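Local atomic coordinates of ABC-type metal ion transport system, periplasmic component (Vibrio vulnificus, PDB entry 3K2D), a protein that binds methionine, probably as the substrate-binding lipoprotein of an ABC uptake system, and activates Toll-like receptor 2. Residues Thr79-Thr84 with Asn218-Tyr223; Val20-Ala25 with Val36-Phe41; Thr42-Pro47 with Lys64-Arg69; Ala160-Ser165 with Ser172-Thr177. The protein carries 4 engineered substitutions. One frame throughout, in Å; residues are numbered along the deposited sequence.

Contact 1. Residues Thr79-Thr84 with Asn218-Tyr223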
loop_
_atom_site.group_PDB
_atom_site.type_symbol
_atom_site.label_atom_id
_atom_site.label_comp_id
_atom_site.label_asym_id
_atom_site.label_seq_id
_atom_site.Cartn_x
_atom_site.Cartn_y
_atom_site.Cartn_z
ATOM N N THR A 79 -3.351 5.447 -16.267
ATOM C CA THR A 79 -4.332 6.423 -15.842
ATOM C C THR A 79 -5.118 5.878 -14.666
ATOM O O THR A 79 -5.479 4.697 -14.649
ATOM C CB THR A 79 -5.330 6.758 -16.975
ATOM O OG1 THR A 79 -4.611 7.107 -18.160
ATOM C CG2 THR A 79 -6.207 7.926 -16.585
ATOM N N ILE A 80 -5.380 6.730 -13.680
ATOM C CA ILE A 80 -6.157 6.306 -12.532
ATOM C C ILE A 80 -7.607 6.072 -12.979
ATOM O O ILE A 80 -8.186 6.891 -13.701
ATOM C CB ILE A 80 -6.115 7.366 -11.420
ATOM C CG1 ILE A 80 -4.677 7.497 -10.893
ATOM C CG2 ILE A 80 -7.069 6.979 -10.294
ATOM C CD1 ILE A 80 -4.467 8.623 -9.869
ATOM N N ALA A 81 -8.185 4.949 -12.557
ATOM C CA ALA A 81 -9.562 4.607 -12.915
ATOM C C ALA A 81 -10.555 4.913 -11.786
ATOM O O ALA A 81 -11.719 5.229 -12.044
ATOM C CB ALA A 81 -9.640 3.143 -13.293
ATOM N N GLY A 82 -10.086 4.815 -10.540
ATOM C CA GLY A 82 -10.926 5.084 -9.386
ATOM C C GLY A 82 -10.212 4.830 -8.065
ATOM O O GLY A 82 -9.219 4.100 -8.015
ATOM N N ASN A 83 -10.705 5.424 -6.985
ATOM C CA ASN A 83 -10.086 5.232 -5.677
ATOM C C ASN A 83 -10.643 3.985 -5.001
ATOM O O ASN A 83 -11.790 3.614 -5.233
ATOM C CB ASN A 83 -10.364 6.420 -4.745
ATOM C CG ASN A 83 -9.915 7.750 -5.319
ATOM O OD1 ASN A 83 -8.947 7.832 -6.078
ATOM N ND2 ASN A 83 -10.609 8.810 -4.933
ATOM N N THR A 84 -9.826 3.331 -4.183
ATOM C CA THR A 84 -10.288 2.170 -3.427
ATOM C C THR A 84 -10.286 2.602 -1.966
ATOM O O THR A 84 -11.085 3.452 -1.581
ATOM C CB THR A 84 -9.392 0.918 -3.604
ATOM O OG1 THR A 84 -8.023 1.257 -3.369
ATOM C CG2 THR A 84 -9.553 0.343 -5.001
ATOM N N ASN A 218 -16.364 -0.845 -14.788
ATOM C CA ASN A 218 -17.255 -1.698 -13.997
ATOM C C ASN A 218 -16.586 -2.330 -12.794
ATOM O O ASN A 218 -17.188 -2.430 -11.739
ATOM C CB ASN A 218 -17.900 -2.795 -14.859
ATOM C CG ASN A 218 -18.973 -2.251 -15.783
ATOM O OD1 ASN A 218 -19.579 -1.221 -15.499
ATOM N ND2 ASN A 218 -19.224 -2.948 -16.882
ATOM N N PHE A 219 -15.342 -2.762 -12.946
ATOM C CA PHE A 219 -14.643 -3.361 -11.822
ATOM C C PHE A 219 -14.489 -2.318 -10.712
ATOM O O PHE A 219 -14.634 -2.637 -9.534
ATOM C CB PHE A 219 -13.268 -3.876 -12.243
ATOM C CG PHE A 219 -12.521 -4.530 -11.129
ATOM C CD1 PHE A 219 -12.886 -5.788 -10.680
ATOM C CD2 PHE A 219 -11.508 -3.852 -10.463
ATOM C CE1 PHE A 219 -12.252 -6.355 -9.582
ATOM C CE2 PHE A 219 -10.875 -4.412 -9.370
ATOM C CZ PHE A 219 -11.246 -5.662 -8.928
ATOM N N VAL A 220 -14.198 -1.074 -11.102
ATOM C CA VAL A 220 -14.040 0.035 -10.159
ATOM C C VAL A 220 -15.315 0.208 -9.350
ATOM O O VAL A 220 -15.269 0.399 -8.140
ATOM C CB VAL A 220 -13.758 1.384 -10.888
ATOM C CG1 VAL A 220 -13.835 2.540 -9.909
ATOM C CG2 VAL A 220 -12.400 1.361 -11.532
ATOM N N LYS A 221 -16.455 0.143 -10.026
ATOM C CA LYS A 221 -17.741 0.310 -9.361
ATOM C C LYS A 221 -18.005 -0.842 -8.389
ATOM O O LYS A 221 -18.417 -0.637 -7.248
ATOM C CB LYS A 221 -18.865 0.406 -10.407
ATOM C CG LYS A 221 -19.967 1.388 -10.027
ATOM C CD LYS A 221 -21.081 1.486 -11.077
ATOM C CE LYS A 221 -20.625 2.153 -12.379
ATOM N NZ LYS A 221 -19.670 1.322 -13.178
ATOM N N ALA A 222 -17.752 -2.055 -8.846
ATOM C CA ALA A 222 -17.959 -3.228 -8.015
ATOM C C ALA A 222 -17.124 -3.174 -6.727
ATOM O O ALA A 222 -17.579 -3.592 -5.660
ATOM C CB ALA A 222 -17.614 -4.485 -8.817
ATOM N N TYR A 223 -15.909 -2.645 -6.838
ATOM C CA TYR A 223 -14.976 -2.560 -5.716
ATOM C C TYR A 223 -15.409 -1.516 -4.710
ATOM O O TYR A 223 -14.973 -1.535 -3.561
ATOM C CB TYR A 223 -13.579 -2.207 -6.245
ATOM C CG TYR A 223 -12.396 -2.685 -5.421
ATOM C CD1 TYR A 223 -12.138 -2.174 -4.147
ATOM C CD2 TYR A 223 -11.504 -3.623 -5.945
ATOM C CE1 TYR A 223 -11.010 -2.585 -3.415
ATOM C CE2 TYR A 223 -10.385 -4.039 -5.228
ATOM C CZ TYR A 223 -10.138 -3.518 -3.968
ATOM O OH TYR A 223 -9.012 -3.932 -3.278
#
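Gly82 and Val220 make the nearest backbone approach, with their CA atoms 6.0 Å apart, and the two chains remain close at Thr84 and Tyr223, where the CA atoms are 7.0 Å apart. Between these points no hydrogen bond crosses, so the contact rests on apolar surfaces. Val220 spreads both of its methyls over the strand. With CG1 anti to the backbone N (chi1 170°), one branch is set over Gly82, where CG1 lies 3.9 Å from CA; the absence of a side chain leaves that approach to the backbone itself. The other branch, CG2, meets Ala81 CB at 3.7 Å. Ala81 and Gly82 together form a classic beta bulge in strand 78-83, since both face Ile204 of the antiparallel strand 202-207 and both make backbone hydrogen bonds with it. The helical psi of Ala81, -31°, fits the first position of such a bulge. Further along, Thr84 CG2 sits over one face of the Tyr223 ring in a CH-pi contact, 3.9 Å from the centroid and 21° off the ring normal. The methyl is displaced toward the rim, and its nearest ring carbon is CE1 at 3.6 Å. In the plane of the same ring, Phe219 CZ comes up to an edge, one helical turn back. Helix 214-223 in turn lies against helix 16-32, where Tyr223 touches Val20 and Ala24.

Contact 2. Residues Val20-Ala25 with Val36-Phe41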
loop_
_atom_site.group_PDB
_atom_site.type_symbol
_atom_site.label_atom_id
_atom_site.label_comp_id
_atom_site.label_asym_id
_atom_site.label_seq_id
_atom_site.Cartn_x
_atom_site.Cartn_y
_atom_site.Cartn_z
ATOM N N VAL A 20 -10.086 -9.150 -0.501
ATOM C CA VAL A 20 -11.002 -8.056 -0.796
ATOM C C VAL A 20 -11.314 -8.060 -2.302
ATOM O O VAL A 20 -12.467 -7.933 -2.713
ATOM C CB VAL A 20 -10.374 -6.692 -0.401
ATOM C CG1 VAL A 20 -11.291 -5.547 -0.813
ATOM C CG2 VAL A 20 -10.117 -6.660 1.100
ATOM N N ALA A 21 -10.276 -8.232 -3.116
ATOM C CA ALA A 21 -10.427 -8.250 -4.562
ATOM C C ALA A 21 -11.342 -9.376 -5.001
ATOM O O ALA A 21 -12.060 -9.254 -5.990
ATOM C CB ALA A 21 -9.066 -8.394 -5.224
ATOM N N GLU A 22 -11.311 -10.473 -4.253
ATOM C CA GLU A 22 -12.132 -11.633 -4.548
ATOM C C GLU A 22 -13.611 -11.270 -4.460
ATOM O O GLU A 22 -14.417 -11.682 -5.296
ATOM C CB GLU A 22 -11.831 -12.749 -3.559
ATOM C CG GLU A 22 -11.848 -14.139 -4.167
ATOM C CD GLU A 22 -10.460 -14.603 -4.570
ATOM O OE1 GLU A 22 -9.581 -14.669 -3.679
ATOM O OE2 GLU A 22 -10.245 -14.902 -5.769
ATOM N N VAL A 23 -13.973 -10.497 -3.448
ATOM C CA VAL A 23 -15.361 -10.107 -3.292
ATOM C C VAL A 23 -15.755 -9.161 -4.417
ATOM O O VAL A 23 -16.823 -9.298 -5.006
ATOM C CB VAL A 23 -15.584 -9.443 -1.935
ATOM C CG1 VAL A 23 -17.069 -9.156 -1.728
ATOM C CG2 VAL A 23 -15.044 -10.346 -0.847
ATOM N N ALA A 24 -14.885 -8.203 -4.713
ATOM C CA ALA A 24 -15.132 -7.254 -5.788
ATOM C C ALA A 24 -15.406 -8.033 -7.074
ATOM O O ALA A 24 -16.328 -7.713 -7.830
ATOM C CB ALA A 24 -13.925 -6.354 -5.968
ATOM N N ALA A 25 -14.601 -9.064 -7.317
ATOM C CA ALA A 25 -14.762 -9.897 -8.505
ATOM C C ALA A 25 -16.112 -10.596 -8.433
ATOM O O ALA A 25 -16.772 -10.818 -9.446
ATOM C CB ALA A 25 -13.658 -10.929 -8.570
ATOM N N VAL A 36 -13.913 -11.870 -13.871
ATOM C CA VAL A 36 -12.600 -11.396 -13.486
ATOM C C VAL A 36 -11.675 -12.498 -12.999
ATOM O O VAL A 36 -12.099 -13.451 -12.350
ATOM C CB VAL A 36 -12.706 -10.320 -12.378
ATOM C CG1 VAL A 36 -11.321 -9.950 -11.853
ATOM C CG2 VAL A 36 -13.401 -9.090 -12.926
ATOM N N GLU A 37 -10.404 -12.356 -13.340
ATOM C CA GLU A 37 -9.385 -13.296 -12.915
ATOM C C GLU A 37 -8.343 -12.518 -12.131
ATOM O O GLU A 37 -7.658 -11.655 -12.673
ATOM C CB GLU A 37 -8.723 -13.976 -14.112
ATOM C CG GLU A 37 -7.360 -14.538 -13.781
ATOM C CD GLU A 37 -6.876 -15.537 -14.799
ATOM O OE1 GLU A 37 -7.414 -16.670 -14.819
ATOM O OE2 GLU A 37 -5.967 -15.190 -15.581
ATOM N N LEU A 38 -8.244 -12.815 -10.844
ATOM C CA LEU A 38 -7.283 -12.149 -9.995
ATOM C C LEU A 38 -5.893 -12.699 -10.239
ATOM O O LEU A 38 -5.717 -13.901 -10.400
ATOM C CB LEU A 38 -7.651 -12.336 -8.524
ATOM C CG LEU A 38 -8.617 -11.341 -7.877
ATOM C CD1 LEU A 38 -9.181 -10.370 -8.893
ATOM C CD2 LEU A 38 -9.720 -12.115 -7.191
ATOM N N VAL A 39 -4.917 -11.799 -10.285
ATOM C CA VAL A 39 -3.522 -12.165 -10.465
ATOM C C VAL A 39 -2.785 -11.518 -9.292
ATOM O O VAL A 39 -2.611 -10.295 -9.236
ATOM C CB VAL A 39 -2.957 -11.640 -11.810
ATOM C CG1 VAL A 39 -1.491 -12.034 -11.950
ATOM C CG2 VAL A 39 -3.755 -12.214 -12.968
ATOM N N THR A 40 -2.362 -12.348 -8.347
ATOM C CA THR A 40 -1.678 -11.859 -7.157
ATOM C C THR A 40 -0.185 -11.650 -7.350
ATOM O O THR A 40 0.476 -12.395 -8.075
ATOM C CB THR A 40 -1.882 -12.824 -5.990
ATOM O OG1 THR A 40 -1.277 -14.081 -6.314
ATOM C CG2 THR A 40 -3.381 -13.035 -5.725
ATOM N N PHE A 41 0.336 -10.619 -6.696
ATOM C CA PHE A 41 1.753 -10.286 -6.760
ATOM C C PHE A 41 2.282 -10.102 -5.344
ATOM O O PHE A 41 1.522 -9.776 -4.429
ATOM C CB PHE A 41 1.964 -8.988 -7.543
ATOM C CG PHE A 41 1.679 -9.108 -9.008
ATOM C CD1 PHE A 41 0.374 -9.047 -9.486
ATOM C CD2 PHE A 41 2.717 -9.301 -9.914
ATOM C CE1 PHE A 41 0.109 -9.178 -10.843
ATOM C CE2 PHE A 41 2.458 -9.436 -11.274
ATOM C CZ PHE A 41 1.152 -9.375 -11.740
HETATM O O HOH W 1 -15.981 -11.911 -11.730
#
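A beta-alpha-beta unit, strand 8-13, helix 16-32 and strand 36-41, supplies both partners here: Ala21 and Ala25 of the helix face Leu38 and Val36 of the returning strand. The axes of segments 20-25 and 36-41 approach to 8.9 Å, at 168°, so helix and strand are nearly antiparallel, as the crossover requires. Leu38 makes the largest single contribution. Its CG is anti to the carbonyl carbon (chi1 -87°), and the branch point comes to 4.0 Å from Ala21 CB. Its CD2 methyl enters between two other helix residues, lying 4.3 Å from Ala25 CB and 3.7 Å from Glu22 CD. The CB of Glu22 points away from the strand, but a bend at chi2 brings the solvent-exposed carboxylate back across the end of Leu38. Strands 8-13 and 36-41 pair in parallel, with Glu37, Val39 and Phe41 bonded to the backbone of the first strand, and the connecting helix packs over one side of the sheet, where Ala21 also meets Val12. Ala25 CB rests against Val36, 4.0 Å from its CB, with CG1 alongside. Next to this pair a water bridges the two backbones: it donates to Ala25 O at 2.7 Å and accepts from Val36 N at 3.0 Å. On its other flanks the helix is covered by helix 226-235, which Val20 and Val23 touch, and by Phe219 against Ala24.

Contact 3. Residues Thr42-Pro47 with Lys64-Arg69. With MET (methionine), chain C.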
loop_
_atom_site.group_PDB
_atom_site.type_symbol
_atom_site.label_atom_id
_atom_site.label_comp_id
_atom_site.label_asym_id
_atom_site.label_seq_id
_atom_site.Cartn_x
_atom_site.Cartn_y
_atom_site.Cartn_z
ATOM N N THR A 42 3.584 -10.294 -5.161
ATOM C CA THR A 42 4.180 -10.137 -3.838
ATOM C C THR A 42 5.124 -8.939 -3.737
ATOM O O THR A 42 5.566 -8.592 -2.645
ATOM C CB THR A 42 4.965 -11.392 -3.425
ATOM O OG1 THR A 42 5.957 -11.678 -4.419
ATOM C CG2 THR A 42 4.031 -12.588 -3.268
ATOM N N ASP A 43 5.425 -8.304 -4.865
ATOM C CA ASP A 43 6.341 -7.160 -4.873
ATOM C C ASP A 43 5.662 -5.933 -5.482
ATOM O O ASP A 43 5.000 -6.040 -6.512
ATOM C CB ASP A 43 7.590 -7.512 -5.695
ATOM C CG ASP A 43 8.813 -6.693 -5.306
ATOM O OD1 ASP A 43 8.715 -5.447 -5.180
ATOM O OD2 ASP A 43 9.890 -7.306 -5.137
ATOM N N TYR A 44 5.840 -4.770 -4.865
ATOM C CA TYR A 44 5.228 -3.544 -5.385
ATOM C C TYR A 44 5.700 -3.091 -6.771
ATOM O O TYR A 44 4.925 -2.484 -7.508
ATOM C CB TYR A 44 5.426 -2.364 -4.422
ATOM C CG TYR A 44 4.586 -2.396 -3.159
ATOM C CD1 TYR A 44 3.341 -3.041 -3.121
ATOM C CD2 TYR A 44 5.014 -1.729 -2.012
ATOM C CE1 TYR A 44 2.550 -3.011 -1.967
ATOM C CE2 TYR A 44 4.238 -1.691 -0.867
ATOM C CZ TYR A 44 3.011 -2.328 -0.845
ATOM O OH TYR A 44 2.252 -2.246 0.301
ATOM N N VAL A 45 6.949 -3.380 -7.137
ATOM C CA VAL A 45 7.462 -2.925 -8.439
ATOM C C VAL A 45 7.010 -3.708 -9.663
ATOM O O VAL A 45 7.369 -3.354 -10.788
ATOM C CB VAL A 45 9.014 -2.904 -8.484
ATOM C CG1 VAL A 45 9.558 -1.970 -7.423
ATOM C CG2 VAL A 45 9.555 -4.305 -8.315
ATOM N N THR A 46 6.215 -4.747 -9.461
ATOM C CA THR A 46 5.780 -5.569 -10.580
ATOM C C THR A 46 4.438 -5.206 -11.244
ATOM O O THR A 46 4.342 -5.143 -12.471
ATOM C CB THR A 46 5.744 -7.064 -10.153
ATOM O OG1 THR A 46 6.972 -7.396 -9.489
ATOM C CG2 THR A 46 5.584 -7.972 -11.371
ATOM N N PRO A 47 3.391 -4.967 -10.443
ATOM C CA PRO A 47 2.053 -4.622 -10.949
ATOM C C PRO A 47 1.961 -3.622 -12.112
ATOM O O PRO A 47 1.306 -3.909 -13.110
ATOM C CB PRO A 47 1.336 -4.135 -9.701
ATOM C CG PRO A 47 1.958 -5.004 -8.617
ATOM C CD PRO A 47 3.422 -4.930 -8.969
ATOM N N LYS A 64 -1.460 7.381 -5.280
ATOM C CA LYS A 64 -0.935 8.274 -6.304
ATOM C C LYS A 64 0.565 8.603 -6.215
ATOM O O LYS A 64 1.284 8.506 -7.219
ATOM C CB LYS A 64 -1.766 9.559 -6.352
ATOM C CG LYS A 64 -1.494 10.418 -7.570
ATOM C CD LYS A 64 -2.576 11.470 -7.747
ATOM C CE LYS A 64 -2.270 12.390 -8.929
ATOM N NZ LYS A 64 -1.206 13.406 -8.656
ATOM N N PRO A 65 1.065 8.982 -5.022
ATOM C CA PRO A 65 2.496 9.299 -4.927
ATOM C C PRO A 65 3.348 8.201 -5.527
ATOM O O PRO A 65 4.292 8.471 -6.258
ATOM C CB PRO A 65 2.720 9.438 -3.428
ATOM C CG PRO A 65 1.420 9.995 -2.950
ATOM C CD PRO A 65 0.413 9.137 -3.707
ATOM N N TYR A 66 2.999 6.956 -5.224
ATOM C CA TYR A 66 3.746 5.811 -5.717
ATOM C C TYR A 66 3.664 5.624 -7.230
ATOM O O TYR A 66 4.655 5.298 -7.881
ATOM C CB TYR A 66 3.268 4.543 -5.025
ATOM C CG TYR A 66 4.101 3.342 -5.384
ATOM C CD1 TYR A 66 3.832 2.601 -6.530
ATOM C CD2 TYR A 66 5.172 2.948 -4.582
ATOM C CE1 TYR A 66 4.601 1.500 -6.868
ATOM C CE2 TYR A 66 5.943 1.851 -4.913
ATOM C CZ TYR A 66 5.655 1.131 -6.057
ATOM O OH TYR A 66 6.432 0.044 -6.395
ATOM N N LEU A 67 2.473 5.810 -7.780
ATOM C CA LEU A 67 2.259 5.669 -9.210
ATOM C C LEU A 67 3.018 6.768 -9.969
ATOM O O LEU A 67 3.750 6.481 -10.918
ATOM C CB LEU A 67 0.760 5.751 -9.506
ATOM C CG LEU A 67 0.308 5.928 -10.956
ATOM C CD1 LEU A 67 0.679 4.717 -11.794
ATOM C CD2 LEU A 67 -1.200 6.160 -10.952
ATOM N N ASP A 68 2.848 8.021 -9.546
ATOM C CA ASP A 68 3.540 9.128 -10.205
ATOM C C ASP A 68 5.051 8.900 -10.225
ATOM O O ASP A 68 5.707 9.074 -11.252
ATOM C CB ASP A 68 3.244 10.460 -9.510
ATOM C CG ASP A 68 1.799 10.900 -9.672
ATOM O OD1 ASP A 68 1.113 10.376 -10.570
ATOM O OD2 ASP A 68 1.347 11.781 -8.911
ATOM N N ARG A 69 5.595 8.495 -9.085
ATOM C CA ARG A 69 7.021 8.261 -8.972
ATOM C C ARG A 69 7.480 7.159 -9.914
ATOM O O ARG A 69 8.514 7.270 -10.569
ATOM C CB ARG A 69 7.371 7.898 -7.532
ATOM C CG ARG A 69 8.833 7.579 -7.318
ATOM C CD ARG A 69 9.709 8.772 -7.640
ATOM N NE ARG A 69 11.118 8.400 -7.597
ATOM C CZ ARG A 69 12.081 9.188 -7.137
ATOM N NH1 ARG A 69 11.792 10.400 -6.686
ATOM N NH2 ARG A 69 13.327 8.747 -7.098
HETATM N N MET C . -1.027 -0.338 -0.007
HETATM C CA MET C . 0.053 0.598 0.491
HETATM C C MET C . -0.527 1.399 1.602
HETATM O O MET C . -1.693 1.863 1.476
HETATM C CB MET C . 0.525 1.612 -0.531
HETATM C CG MET C . 1.169 1.035 -1.710
HETATM S SD MET C . 2.123 2.233 -2.573
HETATM C CE MET C . 2.612 1.028 -3.751
HETATM O OXT MET C . 0.171 1.605 2.606
#
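The hydroxyl of Tyr44, a residue whose CB lies against Tyr66 OH, hydrogen-bonds Thr177 OG1, which fixes the far end of the Tyr44 ring. Across the contact, Tyr66 OH is set beside the backbone of the 42-47 loop, 3.1 Å from Tyr44 O and 3.3 Å from Tyr44 CB, while Val45 CG1 approaches it at 3.9 Å. Tyr66 CG is anti to the backbone N (chi1 -174°), which sends the ring out from the helix toward this loop. The space between the two aromatic rings takes the end of the bound methionine. Its methyl CE lies over the centre of both, 3.9 Å above the Tyr44 plane and 3.1 Å above that of Tyr66, so the terminal methyl is held by two ring faces, with SD 3.6 Å from Tyr66 CG. The ligand's polar end is bonded separately, by Arg119 and Asn202 among others. The loop that presents Tyr44 contains a type I beta turn from Asp43 to Thr46, in which Val45 N gives a weak bond to Asp43 OD1 (3.3 Å, N-H...acceptor angle 171°). Phe61 of strand 58-63 touches both tyrosines; Tyr66 also borders Thr115 and Asn116 of helix 114-126, and the 42-47 loop leads from strand 36-41 into helix 47-53.

Contact 4. Residues Ala160-Ser165 with Ser172-Thr177. With MET (methionine), chain C.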
loop_
_atom_site.group_PDB
_atom_site.type_symbol
_atom_site.label_atom_id
_atom_site.label_comp_id
_atom_site.label_asym_id
_atom_site.label_seq_id
_atom_site.Cartn_x
_atom_site.Cartn_y
_atom_site.Cartn_z
ATOM N N ALA A 160 8.344 -5.735 1.471
ATOM C CA ALA A 160 7.992 -7.108 1.826
ATOM C C ALA A 160 8.859 -7.697 2.956
ATOM O O ALA A 160 8.513 -8.721 3.536
ATOM C CB ALA A 160 8.057 -7.996 0.594
ATOM N N GLN A 161 9.971 -7.049 3.281
ATOM C CA GLN A 161 10.825 -7.553 4.347
ATOM C C GLN A 161 10.575 -6.892 5.700
ATOM O O GLN A 161 11.174 -7.288 6.694
ATOM C CB GLN A 161 12.308 -7.425 3.973
ATOM C CG GLN A 161 12.774 -8.420 2.908
ATOM C CD GLN A 161 12.372 -9.863 3.226
ATOM O OE1 GLN A 161 13.036 -10.562 4.004
ATOM N NE2 GLN A 161 11.269 -10.307 2.630
ATOM N N LEU A 162 9.689 -5.900 5.748
ATOM C CA LEU A 162 9.395 -5.227 7.017
ATOM C C LEU A 162 8.786 -6.116 8.111
ATOM O O LEU A 162 9.083 -5.934 9.290
ATOM C CB LEU A 162 8.472 -4.020 6.806
ATOM C CG LEU A 162 9.117 -2.667 6.487
ATOM C CD1 LEU A 162 10.393 -2.510 7.323
ATOM C CD2 LEU A 162 9.443 -2.562 5.020
ATOM N N PRO A 163 7.918 -7.079 7.743
ATOM C CA PRO A 163 7.335 -7.927 8.788
ATOM C C PRO A 163 8.416 -8.607 9.619
ATOM O O PRO A 163 8.461 -8.461 10.838
ATOM C CB PRO A 163 6.496 -8.924 7.995
ATOM C CG PRO A 163 6.057 -8.124 6.829
ATOM C CD PRO A 163 7.324 -7.394 6.432
ATOM N N ARG A 164 9.291 -9.338 8.938
ATOM C CA ARG A 164 10.386 -10.044 9.580
ATOM C C ARG A 164 11.348 -9.085 10.291
ATOM O O ARG A 164 12.130 -9.502 11.150
ATOM C CB ARG A 164 11.128 -10.879 8.528
ATOM C CG ARG A 164 12.521 -11.359 8.920
ATOM C CD ARG A 164 12.518 -12.283 10.131
ATOM N NE ARG A 164 13.882 -12.512 10.618
ATOM C CZ ARG A 164 14.198 -13.274 11.664
ATOM N NH1 ARG A 164 13.249 -13.898 12.352
ATOM N NH2 ARG A 164 15.469 -13.406 12.027
ATOM N N SER A 165 11.285 -7.801 9.959
ATOM C CA SER A 165 12.183 -6.840 10.587
ATOM C C SER A 165 11.874 -6.655 12.065
ATOM O O SER A 165 12.754 -6.304 12.842
ATOM C CB SER A 165 12.123 -5.481 9.874
ATOM O OG SER A 165 11.027 -4.695 10.307
ATOM N N SER A 172 9.094 -1.004 13.612
ATOM C CA SER A 172 9.006 -0.945 12.158
ATOM C C SER A 172 7.686 -0.404 11.648
ATOM O O SER A 172 6.622 -0.787 12.122
ATOM C CB SER A 172 9.190 -2.338 11.555
ATOM O OG SER A 172 10.389 -2.946 11.987
ATOM N N ILE A 173 7.767 0.490 10.669
ATOM C CA ILE A 173 6.581 1.047 10.037
ATOM C C ILE A 173 6.341 0.110 8.856
ATOM O O ILE A 173 7.160 0.028 7.941
ATOM C CB ILE A 173 6.830 2.501 9.580
ATOM C CG1 ILE A 173 6.904 3.402 10.825
ATOM C CG2 ILE A 173 5.721 2.962 8.636
ATOM C CD1 ILE A 173 7.244 4.851 10.537
ATOM N N ILE A 174 5.228 -0.615 8.904
ATOM C CA ILE A 174 4.899 -1.600 7.883
ATOM C C ILE A 174 3.599 -1.299 7.158
ATOM O O ILE A 174 2.611 -0.940 7.795
ATOM C CB ILE A 174 4.753 -2.998 8.529
ATOM C CG1 ILE A 174 5.977 -3.299 9.400
ATOM C CG2 ILE A 174 4.570 -4.055 7.458
ATOM C CD1 ILE A 174 5.887 -4.609 10.182
ATOM N N ASN A 175 3.604 -1.448 5.831
ATOM C CA ASN A 175 2.404 -1.242 5.021
ATOM C C ASN A 175 1.413 -2.301 5.520
ATOM O O ASN A 175 1.811 -3.435 5.803
ATOM C CB ASN A 175 2.700 -1.501 3.531
ATOM C CG ASN A 175 3.700 -0.518 2.939
ATOM O OD1 ASN A 175 3.353 0.613 2.593
ATOM N ND2 ASN A 175 4.948 -0.944 2.821
ATOM N N THR A 176 0.136 -1.949 5.631
ATOM C CA THR A 176 -0.861 -2.911 6.105
ATOM C C THR A 176 -0.910 -4.129 5.178
ATOM O O THR A 176 -1.301 -5.222 5.574
ATOM C CB THR A 176 -2.265 -2.257 6.198
ATOM O OG1 THR A 176 -2.243 -1.203 7.171
ATOM C CG2 THR A 176 -3.306 -3.281 6.599
ATOM N N THR A 177 -0.497 -3.922 3.938
ATOM C CA THR A 177 -0.458 -4.973 2.932
ATOM C C THR A 177 0.301 -6.180 3.445
ATOM O O THR A 177 -0.037 -7.317 3.125
ATOM C CB THR A 177 0.282 -4.508 1.670
ATOM O OG1 THR A 177 -0.364 -3.351 1.134
ATOM C CG2 THR A 177 0.313 -5.622 0.633
HETATM N N MET C . -1.027 -0.338 -0.007
HETATM C CA MET C . 0.053 0.598 0.491
HETATM C C MET C . -0.527 1.399 1.602
HETATM O O MET C . -1.693 1.863 1.476
HETATM C CB MET C . 0.525 1.612 -0.531
HETATM C CG MET C . 1.169 1.035 -1.710
HETATM S SD MET C . 2.123 2.233 -2.573
HETATM C CE MET C . 2.612 1.028 -3.751
HETATM O OXT MET C . 0.171 1.605 2.606
#
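This is a buried contact between the short, weakly bonded helix at about 162-165 and strand 171-174, made by Leu162 and Ser165 against Ile174 and Ser172. A chain of two side-chain hydrogen bonds ties its polar end. Ser172 OG donates to Ser165 OG at 2.5 Å, and Ser165 OG in turn donates to Leu162 O, also at 2.5 Å; at this resolution the exact lengths deserve little weight. The second bond lies in the carbonyl plane, on a lone pair, with a C=O...donor angle of 130°. A chi1 of 82° puts the Ser165 oxygen between its backbone N and carbonyl carbon, from where it can look back along the helix. Leu162 O accepts Ser165 N as well, so two donors of one residue grip it. Strand 171-174 runs parallel to 107-111 and antiparallel to 90-92 in the second mixed sheet, and Ala109 is touched by Leu162, Ser165 and Ser172 alike. The apolar half of the contact centres on Ile174, whose CG1 meets Leu162 CB at 3.7 Å and whose CD1 reaches over the carbonyl at 3.6 Å from Leu162 O. Pro163 CG adds a looser touch, 4.4 Å from Ile174 CG2. Beyond the strand, Asn175 takes the N-cap position of helix 176-179, though its side chain makes no capping bond, and Thr177 OG1 accepts a hydrogen bond from the amino N of the bound methionine at 3.3 Å. Glu17 OE2 is another hydrogen-bond partner of that threonine oxygen.

In the fold
Contacts 1 and 2 pack the two edge strands of the first mixed sheet, 78-83 and 36-41, against helices 214-223 and 16-32; their centres are 13 Å apart and they meet where Tyr223 CD2 lies 3.6 Å from Ala24 CB. Contact 3 touches both, through Leu67 CD2 to Ile80 CG1 at 3.7 Å and Thr46 CG2 to Phe41 CE2 at 3.5 Å. Contact 4 belongs to the second sheet, its centre about 26 Å from that of contact 1. Methionine joins the two sides, since contacts 3 and 4 both touch it and Tyr44 OH stands 3.0 Å from Thr177 OG1, consistent with the ligand cleft of periplasmic binding proteins.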